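PDB 1V43: sugar-binding transport ATP-binding protein from Pyrococcus horikoshii, which probably hydrolyses ATP to power sugar uptake, serving as the ATP-binding subunit of an ABC transporter. Local coordinates for residues V6-L14 with K190-V198; R121-I131 with R149-E159. All coordinates share one frame; numbering follows the deposited sequence.

Contact 1. Residues V6-L14 with K190-V198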
loop_
_atom_site.group_PDB
_atom_site.type_symbol
_atom_site.label_atom_id
_atom_site.label_comp_id
_atom_site.label_asym_id
_atom_site.label_seq_id
_atom_site.Cartn_x
_atom_site.Cartn_y
_atom_site.Cartn_z
ATOM N N VAL A 6 11.386 26.546 -25.638
ATOM C CA VAL A 6 11.450 26.486 -24.152
ATOM C C VAL A 6 10.060 26.566 -23.507
ATOM O O VAL A 6 9.131 27.158 -24.064
ATOM C CB VAL A 6 12.368 27.605 -23.609
ATOM C CG1 VAL A 6 12.319 27.649 -22.084
ATOM C CG2 VAL A 6 13.795 27.348 -24.072
ATOM N N ILE A 7 9.938 25.952 -22.332
ATOM C CA ILE A 7 8.692 25.886 -21.570
ATOM C C ILE A 7 8.343 27.168 -20.809
ATOM O O ILE A 7 9.215 27.821 -20.238
ATOM C CB ILE A 7 8.762 24.727 -20.549
ATOM C CG1 ILE A 7 9.136 23.428 -21.262
ATOM C CG2 ILE A 7 7.431 24.584 -19.820
ATOM C CD1 ILE A 7 8.100 22.963 -22.241
ATOM N N LYS A 8 7.059 27.512 -20.793
ATOM C CA LYS A 8 6.588 28.709 -20.091
ATOM C C LYS A 8 5.884 28.305 -18.803
ATOM O O LYS A 8 5.433 27.165 -18.673
ATOM C CB LYS A 8 5.577 29.472 -20.946
ATOM C CG LYS A 8 5.904 29.546 -22.420
ATOM C CD LYS A 8 4.723 30.116 -23.187
ATOM C CE LYS A 8 4.964 30.092 -24.685
ATOM N NZ LYS A 8 3.741 30.512 -25.420
ATOM N N MET A 9 5.800 29.232 -17.851
ATOM C CA MET A 9 5.086 28.975 -16.600
ATOM C C MET A 9 3.731 29.672 -16.770
ATOM O O MET A 9 3.635 30.897 -16.717
ATOM C CB MET A 9 5.849 29.539 -15.389
ATOM C CG MET A 9 7.208 28.861 -15.151
ATOM S SD MET A 9 8.078 29.327 -13.611
ATOM C CE MET A 9 8.994 30.788 -14.163
ATOM N N VAL A 10 2.691 28.875 -17.003
ATOM C CA VAL A 10 1.351 29.399 -17.232
ATOM C C VAL A 10 0.330 29.159 -16.110
ATOM O O VAL A 10 -0.012 28.017 -15.768
ATOM C CB VAL A 10 0.790 28.827 -18.559
ATOM C CG1 VAL A 10 -0.618 29.319 -18.799
ATOM C CG2 VAL A 10 1.698 29.222 -19.709
ATOM N N GLU A 11 -0.163 30.250 -15.540
ATOM C CA GLU A 11 -1.157 30.150 -14.488
ATOM C C GLU A 11 -2.480 29.718 -15.110
ATOM O O GLU A 11 -2.849 30.206 -16.175
ATOM C CB GLU A 11 -1.347 31.497 -13.789
ATOM C CG GLU A 11 -2.502 31.490 -12.826
ATOM C CD GLU A 11 -2.584 32.770 -12.028
ATOM O OE1 GLU A 11 -1.628 33.036 -11.271
ATOM O OE2 GLU A 11 -3.593 33.503 -12.165
ATOM N N VAL A 12 -3.182 28.800 -14.446
ATOM C CA VAL A 12 -4.465 28.305 -14.926
ATOM C C VAL A 12 -5.590 28.621 -13.939
ATOM O O VAL A 12 -5.502 28.293 -12.747
ATOM C CB VAL A 12 -4.427 26.771 -15.151
ATOM C CG1 VAL A 12 -5.806 26.270 -15.563
ATOM C CG2 VAL A 12 -3.430 26.441 -16.235
ATOM N N LYS A 13 -6.641 29.263 -14.437
ATOM C CA LYS A 13 -7.790 29.619 -13.597
ATOM C C LYS A 13 -9.039 28.881 -14.028
ATOM O O LYS A 13 -9.389 28.878 -15.207
ATOM C CB LYS A 13 -8.125 31.108 -13.697
ATOM C CG LYS A 13 -7.120 32.105 -13.184
ATOM C CD LYS A 13 -7.688 33.494 -13.454
ATOM C CE LYS A 13 -6.677 34.601 -13.251
ATOM N NZ LYS A 13 -5.540 34.444 -14.179
ATOM N N LEU A 14 -9.716 28.258 -13.077
ATOM C CA LEU A 14 -10.970 27.591 -13.385
ATOM C C LEU A 14 -11.998 28.458 -12.640
ATOM O O LEU A 14 -11.915 28.603 -11.424
ATOM C CB LEU A 14 -10.957 26.150 -12.859
ATOM C CG LEU A 14 -9.796 25.221 -13.276
ATOM C CD1 LEU A 14 -10.054 23.825 -12.684
ATOM C CD2 LEU A 14 -9.684 25.125 -14.794
ATOM N N LYS A 190 12.239 20.613 -12.928
ATOM C CA LYS A 190 13.291 21.118 -13.787
ATOM C C LYS A 190 12.621 21.985 -14.865
ATOM O O LYS A 190 13.092 23.071 -15.196
ATOM C CB LYS A 190 14.051 19.944 -14.425
ATOM C CG LYS A 190 15.329 20.342 -15.146
ATOM C CD LYS A 190 16.137 19.123 -15.587
ATOM C CE LYS A 190 17.368 19.548 -16.382
ATOM N NZ LYS A 190 18.128 18.382 -16.935
ATOM N N LEU A 191 11.499 21.513 -15.392
ATOM C CA LEU A 191 10.803 22.239 -16.454
ATOM C C LEU A 191 9.950 23.396 -15.969
ATOM O O LEU A 191 9.796 24.404 -16.660
ATOM C CB LEU A 191 9.931 21.271 -17.262
ATOM C CG LEU A 191 10.695 20.240 -18.101
ATOM C CD1 LEU A 191 9.713 19.334 -18.829
ATOM C CD2 LEU A 191 11.620 20.962 -19.095
ATOM N N LYS A 192 9.425 23.254 -14.760
ATOM C CA LYS A 192 8.539 24.248 -14.183
ATOM C C LYS A 192 7.320 24.419 -15.072
ATOM O O LYS A 192 6.774 25.522 -15.158
ATOM C CB LYS A 192 9.243 25.604 -13.997
ATOM C CG LYS A 192 10.291 25.620 -12.889
ATOM C CD LYS A 192 9.747 25.035 -11.592
ATOM C CE LYS A 192 8.411 25.662 -11.171
ATOM N NZ LYS A 192 7.841 25.013 -9.949
ATOM N N VAL A 193 6.910 23.348 -15.760
ATOM C CA VAL A 193 5.706 23.426 -16.584
ATOM C C VAL A 193 4.502 23.170 -15.654
ATOM O O VAL A 193 4.509 22.209 -14.886
ATOM C CB VAL A 193 5.685 22.376 -17.759
ATOM C CG1 VAL A 193 5.751 20.925 -17.234
ATOM C CG2 VAL A 193 4.399 22.553 -18.568
ATOM N N THR A 194 3.488 24.039 -15.708
ATOM C CA THR A 194 2.287 23.886 -14.871
ATOM C C THR A 194 1.709 22.506 -15.151
ATOM O O THR A 194 1.439 22.170 -16.290
ATOM C CB THR A 194 1.248 24.974 -15.190
ATOM O OG1 THR A 194 1.839 26.260 -14.983
ATOM C CG2 THR A 194 0.038 24.835 -14.298
ATOM N N THR A 195 1.523 21.711 -14.107
ATOM C CA THR A 195 1.053 20.341 -14.264
ATOM C C THR A 195 -0.141 20.072 -13.371
ATOM O O THR A 195 -0.109 20.377 -12.180
ATOM C CB THR A 195 2.216 19.327 -13.888
ATOM O OG1 THR A 195 3.358 19.588 -14.704
ATOM C CG2 THR A 195 1.799 17.875 -14.095
ATOM N N ILE A 196 -1.191 19.506 -13.964
ATOM C CA ILE A 196 -2.413 19.150 -13.260
ATOM C C ILE A 196 -2.451 17.627 -13.362
ATOM O O ILE A 196 -2.537 17.045 -14.449
ATOM C CB ILE A 196 -3.635 19.845 -13.908
ATOM C CG1 ILE A 196 -3.385 21.363 -13.911
ATOM C CG2 ILE A 196 -4.917 19.513 -13.122
ATOM C CD1 ILE A 196 -4.409 22.192 -14.623
ATOM N N TYR A 197 -2.351 16.992 -12.204
ATOM C CA TYR A 197 -2.242 15.542 -12.095
ATOM C C TYR A 197 -3.400 14.907 -11.339
ATOM O O TYR A 197 -3.653 15.239 -10.183
ATOM C CB TYR A 197 -0.928 15.246 -11.372
ATOM C CG TYR A 197 -0.398 13.837 -11.437
ATOM C CD1 TYR A 197 0.669 13.510 -12.287
ATOM C CD2 TYR A 197 -0.885 12.849 -10.584
ATOM C CE1 TYR A 197 1.241 12.235 -12.273
ATOM C CE2 TYR A 197 -0.319 11.571 -10.559
ATOM C CZ TYR A 197 0.742 11.280 -11.406
ATOM O OH TYR A 197 1.307 10.040 -11.354
ATOM N N VAL A 198 -4.084 13.978 -11.999
ATOM C CA VAL A 198 -5.222 13.293 -11.408
ATOM C C VAL A 198 -4.895 11.898 -10.867
ATOM O O VAL A 198 -4.349 11.058 -11.589
ATOM C CB VAL A 198 -6.348 13.130 -12.440
ATOM C CG1 VAL A 198 -7.390 12.139 -11.913
ATOM C CG2 VAL A 198 -6.979 14.482 -12.742
HETATM O O HOH W 1 3.354 26.028 -17.769
#
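Thr-194 and Val-10 make the direct hydrogen bond that joins the chain's N-terminal lead-in to the parallel strands of the P-loop ATPase core. Here the run 6-14, before and into strand 12-21 of the antiparallel sheet, travels beside the turn from helix 174-191 into strand 194-199, the two directions 26° apart. Among polar contacts, Thr-194 OG1 donates to Val-10 O over 2.7 Å, coming from above the carbonyl plane, 46° out of it. The same hydroxyl is also bonded to Gly-37 N, and the ammonium of Lys-192 turns off to Gly-37 O. Water 1 bridges the two backbones where they do not bond directly: it donates a hydrogen bond to Lys-8 O at 2.5 Å and accepts from Val-10 N and from Thr-194 N.

Van der Waals contacts lie to both ends of this polar group. Towards the core, Val-12 CG1 loosely meets Ile-196 CD1 at 4.4 Å. Towards the terminus, Ile-7 CG1 reaches Leu-191 CD2. Met-9 sits where Lys-192 leaves the helix with positive phi: its CG rests 3.4 Å from Lys-192 O, and its SD lies near Lys-192 CB. Chi1 of Ile-7, -53°, sets CG1 beside the backbone N and swings CG2 to the far side from it, where that methyl presses on Val-193 CB at 3.5 Å, tighter than ordinary van der Waals contact.

Contact 2. Residues R121-I131 with R149-E159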
loop_
_atom_site.group_PDB
_atom_site.type_symbol
_atom_site.label_atom_id
_atom_site.label_comp_id
_atom_site.label_asym_id
_atom_site.label_seq_id
_atom_site.Cartn_x
_atom_site.Cartn_y
_atom_site.Cartn_z
ATOM N N ARG A 121 14.424 18.858 -30.617
ATOM C CA ARG A 121 13.471 18.608 -29.532
ATOM C C ARG A 121 13.536 17.169 -29.015
ATOM O O ARG A 121 13.548 16.944 -27.795
ATOM C CB ARG A 121 12.046 18.907 -30.006
ATOM C CG ARG A 121 11.846 20.325 -30.499
ATOM C CD ARG A 121 10.567 20.436 -31.316
ATOM N NE ARG A 121 9.408 20.813 -30.514
ATOM C CZ ARG A 121 9.250 22.009 -29.952
ATOM N NH1 ARG A 121 10.180 22.945 -30.106
ATOM N NH2 ARG A 121 8.161 22.269 -29.242
ATOM N N VAL A 122 13.561 16.199 -29.935
ATOM C CA VAL A 122 13.642 14.788 -29.552
ATOM C C VAL A 122 14.883 14.561 -28.688
ATOM O O VAL A 122 14.795 13.938 -27.641
ATOM C CB VAL A 122 13.676 13.848 -30.796
ATOM C CG1 VAL A 122 13.960 12.408 -30.377
ATOM C CG2 VAL A 122 12.340 13.888 -31.498
ATOM N N ARG A 123 16.024 15.099 -29.115
ATOM C CA ARG A 123 17.276 14.978 -28.364
ATOM C C ARG A 123 17.106 15.597 -26.973
ATOM O O ARG A 123 17.499 15.007 -25.960
ATOM C CB ARG A 123 18.421 15.693 -29.098
ATOM C CG ARG A 123 18.977 14.947 -30.324
ATOM C CD ARG A 123 19.957 15.824 -31.133
ATOM N NE ARG A 123 20.583 15.098 -32.238
ATOM C CZ ARG A 123 21.798 14.552 -32.192
ATOM N NH1 ARG A 123 22.538 14.649 -31.097
ATOM N NH2 ARG A 123 22.274 13.898 -33.242
ATOM N N TRP A 124 16.515 16.790 -26.933
ATOM C CA TRP A 124 16.284 17.505 -25.674
ATOM C C TRP A 124 15.387 16.686 -24.728
ATOM O O TRP A 124 15.729 16.470 -23.571
ATOM C CB TRP A 124 15.647 18.866 -25.987
ATOM C CG TRP A 124 15.021 19.594 -24.809
ATOM C CD1 TRP A 124 15.667 20.337 -23.855
ATOM C CD2 TRP A 124 13.622 19.688 -24.511
ATOM N NE1 TRP A 124 14.750 20.894 -22.984
ATOM C CE2 TRP A 124 13.491 20.514 -23.363
ATOM C CE3 TRP A 124 12.463 19.159 -25.103
ATOM C CZ2 TRP A 124 12.244 20.823 -22.798
ATOM C CZ3 TRP A 124 11.220 19.467 -24.535
ATOM C CH2 TRP A 124 11.126 20.294 -23.396
ATOM N N ALA A 125 14.255 16.210 -25.236
ATOM C CA ALA A 125 13.332 15.427 -24.426
ATOM C C ALA A 125 13.964 14.115 -23.989
ATOM O O ALA A 125 13.834 13.712 -22.839
ATOM C CB ALA A 125 12.037 15.149 -25.210
ATOM N N ALA A 126 14.648 13.457 -24.916
ATOM C CA ALA A 126 15.289 12.182 -24.635
ATOM C C ALA A 126 16.340 12.337 -23.539
ATOM O O ALA A 126 16.473 11.474 -22.659
ATOM C CB ALA A 126 15.920 11.624 -25.917
ATOM N N GLU A 127 17.087 13.435 -23.583
ATOM C CA GLU A 127 18.104 13.669 -22.569
ATOM C C GLU A 127 17.423 13.901 -21.212
ATOM O O GLU A 127 17.866 13.372 -20.189
ATOM C CB GLU A 127 18.975 14.871 -22.964
ATOM C CG GLU A 127 20.174 15.151 -22.044
ATOM C CD GLU A 127 19.762 15.665 -20.655
ATOM O OE1 GLU A 127 18.851 16.524 -20.575
ATOM O OE2 GLU A 127 20.360 15.222 -19.646
ATOM N N LEU A 128 16.336 14.672 -21.215
ATOM C CA LEU A 128 15.588 14.976 -19.999
ATOM C C LEU A 128 15.042 13.728 -19.324
ATOM O O LEU A 128 14.970 13.668 -18.106
ATOM C CB LEU A 128 14.434 15.939 -20.299
ATOM C CG LEU A 128 14.877 17.394 -20.424
ATOM C CD1 LEU A 128 13.746 18.251 -20.929
ATOM C CD2 LEU A 128 15.359 17.877 -19.074
ATOM N N LEU A 129 14.656 12.734 -20.117
ATOM C CA LEU A 129 14.140 11.492 -19.562
ATOM C C LEU A 129 15.242 10.428 -19.412
ATOM O O LEU A 129 14.979 9.306 -18.988
ATOM C CB LEU A 129 13.009 10.969 -20.448
ATOM C CG LEU A 129 11.571 11.480 -20.231
ATOM C CD1 LEU A 129 11.101 11.041 -18.854
ATOM C CD2 LEU A 129 11.493 13.003 -20.385
ATOM N N GLN A 130 16.477 10.791 -19.756
ATOM C CA GLN A 130 17.606 9.869 -19.676
ATOM C C GLN A 130 17.371 8.618 -20.517
ATOM O O GLN A 130 17.660 7.500 -20.094
ATOM C CB GLN A 130 17.873 9.477 -18.214
ATOM C CG GLN A 130 18.483 10.599 -17.384
ATOM C CD GLN A 130 17.998 10.584 -15.943
ATOM O OE1 GLN A 130 16.795 10.706 -15.679
ATOM N NE2 GLN A 130 18.930 10.433 -15.001
ATOM N N ILE A 131 16.826 8.805 -21.710
ATOM C CA ILE A 131 16.593 7.674 -22.597
ATOM C C ILE A 131 17.299 7.883 -23.937
ATOM O O ILE A 131 16.955 7.232 -24.915
ATOM C CB ILE A 131 15.083 7.462 -22.859
ATOM C CG1 ILE A 131 14.438 8.788 -23.265
ATOM C CG2 ILE A 131 14.401 6.870 -21.618
ATOM C CD1 ILE A 131 13.045 8.646 -23.832
ATOM N N ARG A 149 9.081 6.070 -19.459
ATOM C CA ARG A 149 9.866 7.267 -19.707
ATOM C C ARG A 149 9.668 7.795 -21.126
ATOM O O ARG A 149 9.675 9.009 -21.349
ATOM C CB ARG A 149 11.341 6.963 -19.447
ATOM C CG ARG A 149 11.574 6.297 -18.101
ATOM C CD ARG A 149 12.496 7.090 -17.183
ATOM N NE ARG A 149 13.876 7.102 -17.654
ATOM C CZ ARG A 149 14.663 6.032 -17.690
ATOM N NH1 ARG A 149 14.208 4.857 -17.279
ATOM N NH2 ARG A 149 15.907 6.133 -18.142
ATOM N N VAL A 150 9.476 6.890 -22.084
ATOM C CA VAL A 150 9.282 7.285 -23.477
ATOM C C VAL A 150 7.980 8.045 -23.633
ATOM O O VAL A 150 7.909 9.036 -24.360
ATOM C CB VAL A 150 9.243 6.057 -24.422
ATOM C CG1 VAL A 150 9.042 6.522 -25.868
ATOM C CG2 VAL A 150 10.530 5.244 -24.283
ATOM N N ALA A 151 6.944 7.568 -22.950
ATOM C CA ALA A 151 5.634 8.208 -23.002
ATOM C C ALA A 151 5.717 9.641 -22.484
ATOM O O ALA A 151 5.094 10.552 -23.036
ATOM C CB ALA A 151 4.615 7.398 -22.165
ATOM N N VAL A 152 6.489 9.846 -21.420
ATOM C CA VAL A 152 6.628 11.190 -20.857
ATOM C C VAL A 152 7.397 12.109 -21.792
ATOM O O VAL A 152 7.015 13.261 -21.965
ATOM C CB VAL A 152 7.347 11.178 -19.500
ATOM C CG1 VAL A 152 7.508 12.600 -18.996
ATOM C CG2 VAL A 152 6.569 10.341 -18.502
ATOM N N ALA A 153 8.476 11.600 -22.397
ATOM C CA ALA A 153 9.273 12.410 -23.315
ATOM C C ALA A 153 8.383 12.873 -24.458
ATOM O O ALA A 153 8.490 14.010 -24.922
ATOM C CB ALA A 153 10.474 11.605 -23.868
ATOM N N ARG A 154 7.497 11.993 -24.908
ATOM C CA ARG A 154 6.589 12.341 -25.999
ATOM C C ARG A 154 5.617 13.431 -25.568
ATOM O O ARG A 154 5.297 14.329 -26.342
ATOM C CB ARG A 154 5.804 11.117 -26.461
ATOM C CG ARG A 154 4.850 11.426 -27.609
ATOM C CD ARG A 154 4.230 10.151 -28.151
ATOM N NE ARG A 154 3.586 9.381 -27.094
ATOM C CZ ARG A 154 3.161 8.127 -27.226
ATOM N NH1 ARG A 154 3.310 7.485 -28.381
ATOM N NH2 ARG A 154 2.587 7.516 -26.195
ATOM N N ALA A 155 5.147 13.348 -24.324
ATOM C CA ALA A 155 4.221 14.359 -23.821
ATOM C C ALA A 155 4.917 15.711 -23.718
ATOM O O ALA A 155 4.337 16.736 -24.071
ATOM C CB ALA A 155 3.649 13.942 -22.451
ATOM N N ILE A 156 6.169 15.736 -23.265
ATOM C CA ILE A 156 6.837 17.029 -23.141
ATOM C C ILE A 156 7.527 17.536 -24.397
ATOM O O ILE A 156 7.912 18.706 -24.453
ATOM C CB ILE A 156 7.883 17.048 -21.994
ATOM C CG1 ILE A 156 9.206 16.408 -22.447
ATOM C CG2 ILE A 156 7.316 16.331 -20.791
ATOM C CD1 ILE A 156 10.327 16.554 -21.431
ATOM N N VAL A 157 7.683 16.679 -25.403
ATOM C CA VAL A 157 8.374 17.097 -26.626
ATOM C C VAL A 157 7.733 18.293 -27.341
ATOM O O VAL A 157 8.431 19.045 -28.030
ATOM C CB VAL A 157 8.533 15.908 -27.632
ATOM C CG1 VAL A 157 7.295 15.756 -28.482
ATOM C CG2 VAL A 157 9.779 16.115 -28.495
ATOM N N VAL A 158 6.423 18.484 -27.164
ATOM C CA VAL A 158 5.730 19.608 -27.799
ATOM C C VAL A 158 5.862 20.900 -26.998
ATOM O O VAL A 158 5.416 21.960 -27.437
ATOM C CB VAL A 158 4.216 19.319 -28.005
ATOM C CG1 VAL A 158 4.037 18.064 -28.852
ATOM C CG2 VAL A 158 3.516 19.153 -26.663
ATOM N N GLU A 159 6.473 20.816 -25.823
ATOM C CA GLU A 159 6.641 21.992 -24.977
ATOM C C GLU A 159 5.268 22.612 -24.665
ATOM O O GLU A 159 4.999 23.774 -24.970
ATOM C CB GLU A 159 7.534 23.013 -25.680
ATOM C CG GLU A 159 8.840 22.435 -26.206
ATOM C CD GLU A 159 9.821 23.512 -26.632
ATOM O OE1 GLU A 159 10.532 24.052 -25.757
ATOM O OE2 GLU A 159 9.868 23.827 -27.839
#
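Arg-149 reaches from one helix to the capped C-terminal end of another, bonding to backbone carbonyls of Leu-129 and Gln-130. The pair belongs to the helical subdomain of an ABC ATPase, and helix 147-156 follows directly on the LSGGQ signature, which ends at Gln-146. From the base of the arginine, CB packs on Ile-131 CG2 at 3.8 Å and also lies near Leu-129 CD1. Bends at chi2 (-120°) and chi3 then bring CD alongside Leu-129 O. Arg-149 NE donates to Leu-129 O over 2.8 Å with an N-H...O angle of 164°, in the guanidinium plane. NH2 gives a second bond to Gln-130 O at 3.0 Å, tilted from that plane, and NH1 turns to Gln-146 OE1. Ile-131 CG2 lies over one face of the group, so bonds and packing together fix its rotation. The Schellman motif at Gln-130 closes the helix, and a positive charge beside this C-terminal end, the negative pole of the helix dipole, is probably favourable. A leucine here would probably leave Leu-129 O and Gln-130 O without these donors.

Further along, the helices cross at 135° and pack through small residues, Ala-125 CB meeting Ala-153 CB at 4.1 Å. Leu-129 CD2 and Ile-156 CD1 come tip to tip at 3.9 Å. Trp-124 turns its ring edge to Ile-156 O, 3.4 Å from CZ3, with Leu-128 CD1 over one face. Arg-121 and Glu-159 form a salt bridge at the far end, though the carboxylate is uncertainly placed.

Round this pair, Ile-104 of helix 100-105 touches Ile-131, Ala-153 and Val-157; helix 174-191 meets Trp-124 and Val-152 through Leu-191 and Leu-187, and Val-88 of strand 85-89 backs Ala-155.

Overall arrangement
Both contacts are partly buried and lie on the same side of the chain's centre, their own centres about 16 Å apart. Along the chain, contact 2 is nested inside the loop that contact 1 closes. Contact 1 runs from an exposed terminus into the sheet core near the ATP site, and joins by a threonine, a water and a few aliphatic groups; contact 2, away from that site, is helix on helix, with a broader apolar seam and arginines at its two ends. They hold no element in common but abut: Val-6 N bonds to Glu-159 OE1, and Leu-191 of contact 1 packs on the Trp-124 ring of contact 2.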